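Local coordinates for RagB/SusD domain protein (Flavobacterium johnsoniae, PDB 5J90), which binds chitin as a SusD homolog of a polysaccharide utilization locus and probably helps capture chitin chains at the outer membrane, at residues A[197-208]-A[226-237]; A[376-386]-A[399-407]. One frame throughout, in Å; residues are numbered along the deposited sequence.

Interaction 1 of 2, residues A[197-208]-A[226-237]. With EDO (1,2-ethanediol), chain F.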
loop_
_atom_site.group_PDB
_atom_site.type_symbol
_atom_site.label_atom_id
_atom_site.label_comp_id
_atom_site.label_asym_id
_atom_site.label_seq_id
_atom_site.Cartn_x
_atom_site.Cartn_y
_atom_site.Cartn_z
ATOM N N GLU A 197 -3.284 -4.257 37.635
ATOM C CA GLU A 197 -3.235 -5.504 36.882
ATOM C C GLU A 197 -4.251 -5.512 35.733
ATOM O O GLU A 197 -3.940 -5.993 34.638
ATOM C CB GLU A 197 -3.462 -6.691 37.826
ATOM C CG GLU A 197 -3.400 -8.047 37.143
ATOM C CD GLU A 197 -3.676 -9.195 38.093
ATOM O OE1 GLU A 197 -3.529 -9.004 39.323
ATOM O OE2 GLU A 197 -4.053 -10.280 37.609
ATOM N N SER A 198 -5.444 -4.959 35.965
ATOM C CA SER A 198 -6.459 -4.898 34.920
ATOM C C SER A 198 -6.073 -3.904 33.825
ATOM O O SER A 198 -6.351 -4.129 32.645
ATOM C CB SER A 198 -7.813 -4.530 35.511
ATOM O OG SER A 198 -8.229 -5.550 36.406
ATOM N N TRP A 199 -5.426 -2.812 34.215
ATOM C CA TRP A 199 -4.907 -1.860 33.248
ATOM C C TRP A 199 -3.802 -2.489 32.386
ATOM O O TRP A 199 -3.733 -2.240 31.180
ATOM C CB TRP A 199 -4.438 -0.588 33.958
ATOM C CG TRP A 199 -5.574 0.372 34.191
ATOM C CD1 TRP A 199 -6.367 0.466 35.305
ATOM C CD2 TRP A 199 -6.052 1.357 33.271
ATOM N NE1 TRP A 199 -7.301 1.461 35.132
ATOM C CE2 TRP A 199 -7.133 2.020 33.890
ATOM C CE3 TRP A 199 -5.669 1.747 31.982
ATOM C CZ2 TRP A 199 -7.832 3.052 33.265
ATOM C CZ3 TRP A 199 -6.364 2.772 31.363
ATOM C CH2 TRP A 199 -7.433 3.412 32.007
ATOM N N VAL A 200 -2.950 -3.313 32.984
ATOM C CA VAL A 200 -1.900 -3.976 32.214
ATOM C C VAL A 200 -2.515 -4.990 31.253
ATOM O O VAL A 200 -2.116 -5.067 30.086
ATOM C CB VAL A 200 -0.849 -4.654 33.124
ATOM C CG1 VAL A 200 0.105 -5.517 32.294
ATOM C CG2 VAL A 200 -0.079 -3.604 33.917
ATOM N N ARG A 201 -3.515 -5.733 31.715
ATOM C CA ARG A 201 -4.181 -6.717 30.876
ATOM C C ARG A 201 -4.862 -6.023 29.690
ATOM O O ARG A 201 -4.861 -6.546 28.564
ATOM C CB ARG A 201 -5.168 -7.543 31.722
ATOM C CG ARG A 201 -5.784 -8.726 31.005
ATOM C CD ARG A 201 -6.481 -9.673 31.991
ATOM N NE ARG A 201 -5.538 -10.328 32.895
ATOM C CZ ARG A 201 -5.477 -10.130 34.210
ATOM N NH1 ARG A 201 -6.302 -9.273 34.807
ATOM N NH2 ARG A 201 -4.591 -10.800 34.936
ATOM N N PHE A 202 -5.425 -4.840 29.931
ATOM C CA PHE A 202 -5.992 -4.044 28.845
ATOM C C PHE A 202 -4.881 -3.627 27.880
ATOM O O PHE A 202 -5.015 -3.811 26.666
ATOM C CB PHE A 202 -6.756 -2.821 29.379
ATOM C CG PHE A 202 -7.116 -1.814 28.310
ATOM C CD1 PHE A 202 -7.755 -2.211 27.140
ATOM C CD2 PHE A 202 -6.811 -0.472 28.474
ATOM C CE1 PHE A 202 -8.078 -1.287 26.147
ATOM C CE2 PHE A 202 -7.137 0.455 27.486
ATOM C CZ PHE A 202 -7.767 0.047 26.337
ATOM N N ALA A 203 -3.781 -3.094 28.404
ATOM C CA ALA A 203 -2.669 -2.687 27.549
ATOM C C ALA A 203 -2.174 -3.846 26.682
ATOM O O ALA A 203 -1.889 -3.650 25.497
ATOM C CB ALA A 203 -1.519 -2.114 28.382
ATOM N N ASN A 204 -2.055 -5.044 27.258
ATOM C CA ASN A 204 -1.652 -6.212 26.480
ATOM C C ASN A 204 -2.642 -6.488 25.349
ATOM O O ASN A 204 -2.247 -6.819 24.219
ATOM C CB ASN A 204 -1.564 -7.461 27.369
ATOM C CG ASN A 204 -0.490 -7.363 28.442
ATOM O OD1 ASN A 204 0.498 -6.639 28.302
ATOM N ND2 ASN A 204 -0.677 -8.119 29.520
ATOM N N THR A 205 -3.935 -6.366 25.643
ATOM C CA THR A 205 -4.954 -6.682 24.652
ATOM C C THR A 205 -4.970 -5.621 23.542
ATOM O O THR A 205 -5.145 -5.938 22.365
ATOM C CB THR A 205 -6.344 -6.797 25.303
ATOM O OG1 THR A 205 -6.255 -7.655 26.448
ATOM C CG2 THR A 205 -7.346 -7.399 24.325
ATOM N N LEU A 206 -4.757 -4.365 23.926
ATOM C CA LEU A 206 -4.627 -3.274 22.962
ATOM C C LEU A 206 -3.404 -3.506 22.070
ATOM O O LEU A 206 -3.483 -3.303 20.849
ATOM C CB LEU A 206 -4.526 -1.943 23.712
ATOM C CG LEU A 206 -4.407 -0.643 22.924
ATOM C CD1 LEU A 206 -5.474 -0.539 21.853
ATOM C CD2 LEU A 206 -4.468 0.547 23.890
ATOM N N ARG A 207 -2.287 -3.951 22.655
ATOM C CA ARG A 207 -1.128 -4.324 21.846
ATOM C C ARG A 207 -1.497 -5.400 20.818
ATOM O O ARG A 207 -1.096 -5.323 19.662
ATOM C CB ARG A 207 0.028 -4.838 22.714
ATOM C CG ARG A 207 1.266 -5.176 21.875
ATOM C CD ARG A 207 2.366 -5.923 22.652
ATOM N NE ARG A 207 2.698 -5.267 23.911
ATOM C CZ ARG A 207 3.407 -4.148 24.030
ATOM N NH1 ARG A 207 3.889 -3.523 22.958
ATOM N NH2 ARG A 207 3.618 -3.640 25.245
ATOM N N LEU A 208 -2.253 -6.407 21.246
ATOM C CA LEU A 208 -2.666 -7.467 20.337
ATOM C C LEU A 208 -3.529 -6.941 19.190
ATOM O O LEU A 208 -3.341 -7.341 18.031
ATOM C CB LEU A 208 -3.381 -8.586 21.115
ATOM C CG LEU A 208 -3.862 -9.804 20.316
ATOM C CD1 LEU A 208 -2.696 -10.510 19.613
ATOM C CD2 LEU A 208 -4.604 -10.773 21.233
ATOM N N ALA A 226 2.150 -9.341 18.750
ATOM C CA ALA A 226 1.012 -10.176 19.156
ATOM C C ALA A 226 1.453 -11.226 20.170
ATOM O O ALA A 226 0.798 -11.467 21.187
ATOM C CB ALA A 226 0.388 -10.856 17.948
ATOM N N GLU A 227 2.587 -11.854 19.895
ATOM C CA GLU A 227 3.095 -12.857 20.823
ATOM C C GLU A 227 3.524 -12.243 22.161
ATOM O O GLU A 227 3.299 -12.842 23.208
ATOM C CB GLU A 227 4.186 -13.709 20.160
ATOM C CG GLU A 227 3.578 -14.603 19.090
ATOM C CD GLU A 227 4.552 -15.522 18.397
ATOM O OE1 GLU A 227 5.758 -15.205 18.347
ATOM O OE2 GLU A 227 4.088 -16.558 17.883
ATOM N N LYS A 228 4.093 -11.036 22.138
ATOM C CA LYS A 228 4.407 -10.313 23.375
ATOM C C LYS A 228 3.156 -10.098 24.238
ATOM O O LYS A 228 3.191 -10.276 25.459
ATOM C CB LYS A 228 5.032 -8.943 23.065
ATOM C CG LYS A 228 6.517 -8.949 22.770
ATOM C CD LYS A 228 7.003 -7.582 22.237
ATOM C CE LYS A 228 6.688 -6.442 23.186
ATOM N NZ LYS A 228 7.114 -5.131 22.581
ATOM N N ALA A 229 2.059 -9.708 23.596
ATOM C CA ALA A 229 0.810 -9.428 24.310
ATOM C C ALA A 229 0.355 -10.635 25.117
ATOM O O ALA A 229 -0.035 -10.516 26.288
ATOM C CB ALA A 229 -0.282 -9.006 23.321
ATOM N N VAL A 230 0.414 -11.800 24.481
ATOM C CA VAL A 230 -0.066 -13.035 25.079
ATOM C C VAL A 230 0.931 -13.559 26.112
ATOM O O VAL A 230 0.541 -14.131 27.135
ATOM C CB VAL A 230 -0.346 -14.083 23.973
ATOM C CG1 VAL A 230 -0.598 -15.463 24.570
ATOM C CG2 VAL A 230 -1.528 -13.636 23.131
ATOM N N ALA A 231 2.215 -13.325 25.866
ATOM C CA ALA A 231 3.284 -13.844 26.724
ATOM C C ALA A 231 3.452 -13.086 28.042
ATOM O O ALA A 231 4.024 -13.622 29.003
ATOM C CB ALA A 231 4.611 -13.857 25.962
ATOM N N GLN A 232 2.989 -11.837 28.090
ATOM C CA GLN A 232 3.122 -11.024 29.292
ATOM C C GLN A 232 2.445 -11.756 30.447
ATOM O O GLN A 232 1.456 -12.457 30.246
ATOM C CB GLN A 232 2.496 -9.637 29.066
ATOM C CG GLN A 232 3.077 -8.519 29.926
ATOM C CD GLN A 232 2.457 -8.414 31.314
ATOM O OE1 GLN A 232 1.307 -8.792 31.533
ATOM N NE2 GLN A 232 3.231 -7.884 32.259
ATOM N N LYS A 233 2.971 -11.583 31.653
ATOM C CA LYS A 233 2.524 -12.403 32.783
ATOM C C LYS A 233 1.031 -12.330 33.105
ATOM O O LYS A 233 0.482 -13.269 33.685
ATOM C CB LYS A 233 3.368 -12.148 34.039
ATOM C CG LYS A 233 3.161 -10.795 34.674
ATOM C CD LYS A 233 4.125 -10.578 35.837
ATOM C CE LYS A 233 3.892 -11.559 36.959
ATOM N NZ LYS A 233 4.840 -11.293 38.088
ATOM N N PHE A 234 0.365 -11.237 32.726
ATOM C CA PHE A 234 -1.069 -11.110 32.968
ATOM C C PHE A 234 -1.917 -11.454 31.740
ATOM O O PHE A 234 -3.147 -11.569 31.826
ATOM C CB PHE A 234 -1.402 -9.714 33.510
ATOM C CG PHE A 234 -0.632 -9.360 34.752
ATOM C CD1 PHE A 234 -0.731 -10.158 35.881
ATOM C CD2 PHE A 234 0.211 -8.263 34.790
ATOM C CE1 PHE A 234 -0.020 -9.853 37.028
ATOM C CE2 PHE A 234 0.923 -7.955 35.934
ATOM C CZ PHE A 234 0.807 -8.756 37.054
ATOM N N GLY A 235 -1.247 -11.629 30.603
ATOM C CA GLY A 235 -1.915 -11.979 29.358
ATOM C C GLY A 235 -2.978 -10.996 28.901
ATOM O O GLY A 235 -2.978 -9.822 29.286
ATOM N N VAL A 236 -3.881 -11.485 28.062
ATOM C CA VAL A 236 -4.936 -10.636 27.514
ATOM C C VAL A 236 -6.283 -10.922 28.193
ATOM O O VAL A 236 -6.392 -11.816 29.048
ATOM C CB VAL A 236 -5.018 -10.738 25.970
ATOM C CG1 VAL A 236 -3.695 -10.284 25.336
ATOM C CG2 VAL A 236 -5.399 -12.152 25.512
ATOM N N MET A 237 -7.303 -10.140 27.856
ATOM C CA MET A 237 -8.623 -10.319 28.467
ATOM C C MET A 237 -9.108 -11.760 28.355
ATOM O O MET A 237 -8.962 -12.390 27.303
ATOM C CB MET A 237 -9.646 -9.411 27.792
ATOM C CG MET A 237 -9.349 -7.934 27.913
ATOM S SD MET A 237 -10.585 -6.992 27.008
ATOM C CE MET A 237 -9.921 -5.347 27.243
HETATM C C1 EDO F . -4.343 -16.124 28.241
HETATM O O1 EDO F . -4.106 -15.835 29.624
HETATM C C2 EDO F . -4.342 -14.829 27.437
HETATM O O2 EDO F . -3.029 -14.270 27.401
HETATM O O HOH W 1 -3.410 -13.462 34.714
#
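The Phe234 ring is held between aliphatic chains: Glu197 CG lies over one face, a CH-pi contact 3.8 Å from the ring centroid, and Lys233 CG sits over the centre of the opposite face. Val200 CG1 meets the ring edge, 3.7 Å from Phe234 CD2. The Arg201 guanidinium stands almost upright to this ring, the planes 82° apart, and works through its own edge. Arg201 NE donates to Phe234 O at 2.9 Å, and Arg201 NH2 makes a salt bridge with Glu197 OE2, which uses its anti lone pair, at 2.8 Å, and also donates to a water. The bend at chi3 (-66°) turns the Arg201 head toward that carbonyl. Deeper in, Asn204 ND2 spends both N-H groups in the plane of its amide, on Gly235 O at 2.9 Å and on Gln232 OE1, which fixes the rotation of the amide. Gln232 OE1 also accepts from Phe234 N, the two donors coming from opposite faces of its carbonyl plane. Thr205 OG1 takes Met237 N at 3.0 Å and itself donates to Arg201 O. Toward the other end, Leu208 CD1 packs on Ala226 CB at 3.5 Å. The Arg207 and Lys228 cations lie close together, sharing Glu225 and Asp166 as salt-bridge partners. Helices 196-213 and 219-231 thus form an antiparallel helical hairpin, their axes in these segments 8.1 Å apart at closest and 159° between directions, whose second helix is followed by a type I turn from Gln232 to Gly235, consistent with the TPR-like helical scaffold of SusD proteins.

Interaction 2 of 2, residues A[376-386]-A[399-407]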
loop_
_atom_site.group_PDB
_atom_site.type_symbol
_atom_site.label_atom_id
_atom_site.label_comp_id
_atom_site.label_asym_id
_atom_site.label_seq_id
_atom_site.Cartn_x
_atom_site.Cartn_y
_atom_site.Cartn_z
ATOM N N TYR A 376 -26.115 -22.247 18.694
ATOM C CA TYR A 376 -25.712 -21.220 17.735
ATOM C C TYR A 376 -24.336 -21.548 17.149
ATOM O O TYR A 376 -24.140 -21.498 15.934
ATOM C CB TYR A 376 -25.692 -19.873 18.456
ATOM C CG TYR A 376 -25.293 -18.668 17.631
ATOM C CD1 TYR A 376 -23.959 -18.271 17.551
ATOM C CD2 TYR A 376 -26.245 -17.905 16.970
ATOM C CE1 TYR A 376 -23.586 -17.151 16.819
ATOM C CE2 TYR A 376 -25.879 -16.780 16.225
ATOM C CZ TYR A 376 -24.545 -16.414 16.158
ATOM O OH TYR A 376 -24.176 -15.304 15.435
ATOM N N ILE A 377 -23.416 -21.915 18.033
ATOM C CA ILE A 377 -22.052 -22.270 17.671
ATOM C C ILE A 377 -21.990 -23.518 16.785
ATOM O O ILE A 377 -21.136 -23.623 15.904
ATOM C CB ILE A 377 -21.213 -22.466 18.945
ATOM C CG1 ILE A 377 -20.906 -21.105 19.583
ATOM C CG2 ILE A 377 -19.938 -23.237 18.655
ATOM C CD1 ILE A 377 -20.368 -21.202 20.991
ATOM N N ALA A 378 -22.916 -24.452 16.997
ATOM C CA ALA A 378 -22.900 -25.701 16.240
ATOM C C ALA A 378 -23.668 -25.642 14.916
ATOM O O ALA A 378 -23.612 -26.583 14.123
ATOM C CB ALA A 378 -23.425 -26.848 17.104
ATOM N N ASP A 379 -24.370 -24.540 14.661
ATOM C CA ASP A 379 -25.229 -24.451 13.484
ATOM C C ASP A 379 -24.439 -24.267 12.189
ATOM O O ASP A 379 -23.734 -23.270 12.019
ATOM C CB ASP A 379 -26.255 -23.330 13.647
ATOM C CG ASP A 379 -27.276 -23.318 12.529
ATOM O OD1 ASP A 379 -26.896 -23.026 11.377
ATOM O OD2 ASP A 379 -28.465 -23.605 12.800
ATOM N N ASN A 380 -24.575 -25.221 11.270
ATOM C CA ASN A 380 -23.878 -25.170 9.987
ATOM C C ASN A 380 -24.848 -25.004 8.818
ATOM O O ASN A 380 -24.597 -25.492 7.709
ATOM C CB ASN A 380 -23.016 -26.425 9.798
ATOM C CG ASN A 380 -22.009 -26.284 8.665
ATOM O OD1 ASN A 380 -21.504 -25.191 8.392
ATOM N ND2 ASN A 380 -21.716 -27.394 7.994
ATOM N N THR A 381 -25.947 -24.295 9.063
ATOM C CA THR A 381 -26.963 -24.103 8.039
ATOM C C THR A 381 -27.314 -22.633 7.830
ATOM O O THR A 381 -27.319 -22.154 6.699
ATOM C CB THR A 381 -28.250 -24.897 8.368
ATOM O OG1 THR A 381 -27.945 -26.298 8.389
ATOM C CG2 THR A 381 -29.322 -24.633 7.328
ATOM N N LYS A 382 -27.607 -21.927 8.919
ATOM C CA LYS A 382 -28.045 -20.536 8.820
ATOM C C LYS A 382 -26.950 -19.627 8.261
ATOM O O LYS A 382 -25.782 -19.733 8.634
ATOM C CB LYS A 382 -28.525 -20.013 10.174
ATOM C CG LYS A 382 -29.702 -20.791 10.771
ATOM C CD LYS A 382 -30.294 -20.044 11.955
ATOM C CE LYS A 382 -31.372 -20.855 12.663
ATOM N NZ LYS A 382 -30.783 -21.975 13.443
ATOM N N THR A 383 -27.362 -18.751 7.354
ATOM C CA THR A 383 -26.458 -17.786 6.728
ATOM C C THR A 383 -27.195 -16.470 6.543
ATOM O O THR A 383 -28.377 -16.362 6.862
ATOM C CB THR A 383 -25.918 -18.264 5.356
ATOM O OG1 THR A 383 -27.007 -18.697 4.526
ATOM C CG2 THR A 383 -24.915 -19.404 5.526
ATOM N N ALA A 384 -26.495 -15.456 6.037
ATOM C CA ALA A 384 -27.080 -14.121 5.909
ATOM C C ALA A 384 -28.374 -14.128 5.097
ATOM O O ALA A 384 -28.498 -14.867 4.119
ATOM C CB ALA A 384 -26.063 -13.142 5.296
ATOM N N ALA A 385 -29.323 -13.294 5.515
ATOM C CA ALA A 385 -30.632 -13.197 4.866
ATOM C C ALA A 385 -30.684 -12.115 3.789
ATOM O O ALA A 385 -29.971 -11.112 3.851
ATOM C CB ALA A 385 -31.707 -12.929 5.905
ATOM N N ALA A 386 -31.555 -12.303 2.804
ATOM C CA ALA A 386 -31.792 -11.264 1.818
ATOM C C ALA A 386 -32.341 -10.023 2.507
ATOM O O ALA A 386 -33.048 -10.117 3.518
ATOM C CB ALA A 386 -32.759 -11.749 0.739
ATOM N N PRO A 399 -28.225 -11.610 -0.062
ATOM C CA PRO A 399 -27.208 -11.576 0.994
ATOM C C PRO A 399 -25.797 -11.638 0.415
ATOM O O PRO A 399 -25.590 -12.212 -0.657
ATOM C CB PRO A 399 -27.504 -12.840 1.805
ATOM C CG PRO A 399 -28.195 -13.756 0.836
ATOM C CD PRO A 399 -29.003 -12.864 -0.052
ATOM N N VAL A 400 -24.838 -11.043 1.121
ATOM C CA VAL A 400 -23.436 -11.087 0.699
ATOM C C VAL A 400 -22.505 -11.811 1.676
ATOM O O VAL A 400 -21.479 -12.339 1.253
ATOM C CB VAL A 400 -22.862 -9.676 0.390
ATOM C CG1 VAL A 400 -23.539 -9.085 -0.840
ATOM C CG2 VAL A 400 -22.995 -8.741 1.590
ATOM N N ASN A 401 -22.829 -11.831 2.971
ATOM C CA ASN A 401 -21.955 -12.515 3.926
ATOM C C ASN A 401 -22.423 -13.956 4.076
ATOM O O ASN A 401 -23.149 -14.317 5.016
ATOM C CB ASN A 401 -21.904 -11.798 5.284
ATOM C CG ASN A 401 -20.650 -12.148 6.076
ATOM O OD1 ASN A 401 -19.536 -12.060 5.558
ATOM N ND2 ASN A 401 -20.823 -12.566 7.318
ATOM N N ASN A 402 -22.023 -14.776 3.114
ATOM C CA ASN A 402 -22.613 -16.099 2.959
ATOM C C ASN A 402 -21.733 -17.164 3.574
ATOM O O ASN A 402 -21.001 -17.878 2.892
ATOM C CB ASN A 402 -22.916 -16.354 1.484
ATOM C CG ASN A 402 -23.831 -15.292 0.904
ATOM O OD1 ASN A 402 -24.773 -14.843 1.565
ATOM N ND2 ASN A 402 -23.549 -14.863 -0.321
ATOM N N VAL A 403 -21.801 -17.228 4.895
ATOM C CA VAL A 403 -20.996 -18.132 5.695
ATOM C C VAL A 403 -21.819 -18.518 6.924
ATOM O O VAL A 403 -22.585 -17.704 7.448
ATOM C CB VAL A 403 -19.657 -17.455 6.112
ATOM C CG1 VAL A 403 -19.908 -16.252 7.011
ATOM C CG2 VAL A 403 -18.729 -18.442 6.782
ATOM N N THR A 404 -21.679 -19.757 7.373
ATOM C CA THR A 404 -22.381 -20.205 8.567
ATOM C C THR A 404 -21.536 -19.940 9.809
ATOM O O THR A 404 -20.360 -19.576 9.717
ATOM C CB THR A 404 -22.675 -21.713 8.513
ATOM O OG1 THR A 404 -21.437 -22.425 8.458
ATOM C CG2 THR A 404 -23.507 -22.051 7.291
ATOM N N VAL A 405 -22.125 -20.155 10.977
ATOM C CA VAL A 405 -21.398 -19.975 12.221
ATOM C C VAL A 405 -20.437 -21.130 12.496
ATOM O O VAL A 405 -19.294 -20.908 12.891
ATOM C CB VAL A 405 -22.352 -19.813 13.426
ATOM C CG1 VAL A 405 -21.550 -19.712 14.711
ATOM C CG2 VAL A 405 -23.226 -18.580 13.260
ATOM N N ALA A 406 -20.898 -22.365 12.284
ATOM C CA ALA A 406 -20.150 -23.550 12.700
ATOM C C ALA A 406 -18.739 -23.622 12.127
ATOM O O ALA A 406 -18.530 -23.401 10.933
ATOM C CB ALA A 406 -20.924 -24.823 12.341
ATOM N N TRP A 407 -17.786 -23.951 12.990
ATOM C CA TRP A 407 -16.414 -24.158 12.554
ATOM C C TRP A 407 -16.321 -25.398 11.682
ATOM O O TRP A 407 -16.907 -26.439 11.988
ATOM C CB TRP A 407 -15.485 -24.316 13.753
ATOM C CG TRP A 407 -14.035 -24.270 13.376
ATOM C CD1 TRP A 407 -13.196 -25.332 13.176
ATOM C CD2 TRP A 407 -13.257 -23.092 13.142
ATOM N NE1 TRP A 407 -11.940 -24.881 12.830
ATOM C CE2 TRP A 407 -11.953 -23.511 12.814
ATOM C CE3 TRP A 407 -13.537 -21.724 13.191
ATOM C CZ2 TRP A 407 -10.934 -22.608 12.527
ATOM C CZ3 TRP A 407 -12.521 -20.826 12.906
ATOM C CH2 TRP A 407 -11.237 -21.273 12.584
HETATM O O HOH W 2 -18.272 -23.899 15.781
HETATM O O HOH W 3 -25.001 -20.653 11.096
HETATM O O HOH W 4 -26.569 -16.276 2.755
#
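The last turn of helix 373-378 and the chain after it pair with residues 399-407, from the connection that leads on to helix 413-428, and an Asx turn at Asp379 follows the end of the first helix. Asp379 OD1 accepts from Thr381 N and Lys382 N, both at 2.8 Å, the latter on its syn side, while Asp379 OD2 forms a salt bridge with Lys382 NZ. Across the contact it is the Asp379 carbonyl that acts: Ala406 N meets it from above its plane at 3.0 Å. Val405 wedges in beside this bond. Its CG2 rides over one face of the Tyr376 ring, offset toward the rim, while CG1, anti to the backbone N (chi1 177°), touches Tyr376 O. The phenol oxygen of that ring bonds to Gln423 of helix 413-428. Waters bridge the segments: one links Ile377 O to Trp407 N, and another joins Ala384 O and Asn402 OD1. Farther along, Ala384 CB packs against Pro399 CB at 3.8 Å. Thr404 OG1, set between its backbone N and carbonyl carbon (chi1 62°), donates to Asn380 OD1 at 2.8 Å, in the plane of that amide carbonyl.

Overall arrangement
The contacts lie well apart, their centres about 31 Å from each other and their nearest atoms about 15 Å, and they share no helix. Interaction 1 is largely buried and ties neighbouring helices within the helical scaffold, with helices 113-134, 154-177 and 332-344 packed around it. Interaction 2 is only partly buried, farther from the centre of the chain, and brings the end of helix 373-378 and the chain after it against a later part of the connection, beside helices 353-368 and 413-428. In 197-208/226-237, side chains of one helix grip backbone carbonyls and an amide N-H just past the other, whereas 376-386/399-407 relies on mostly small side chains set against backbone, one tyrosine face, two direct hydrogen bonds and bridging waters.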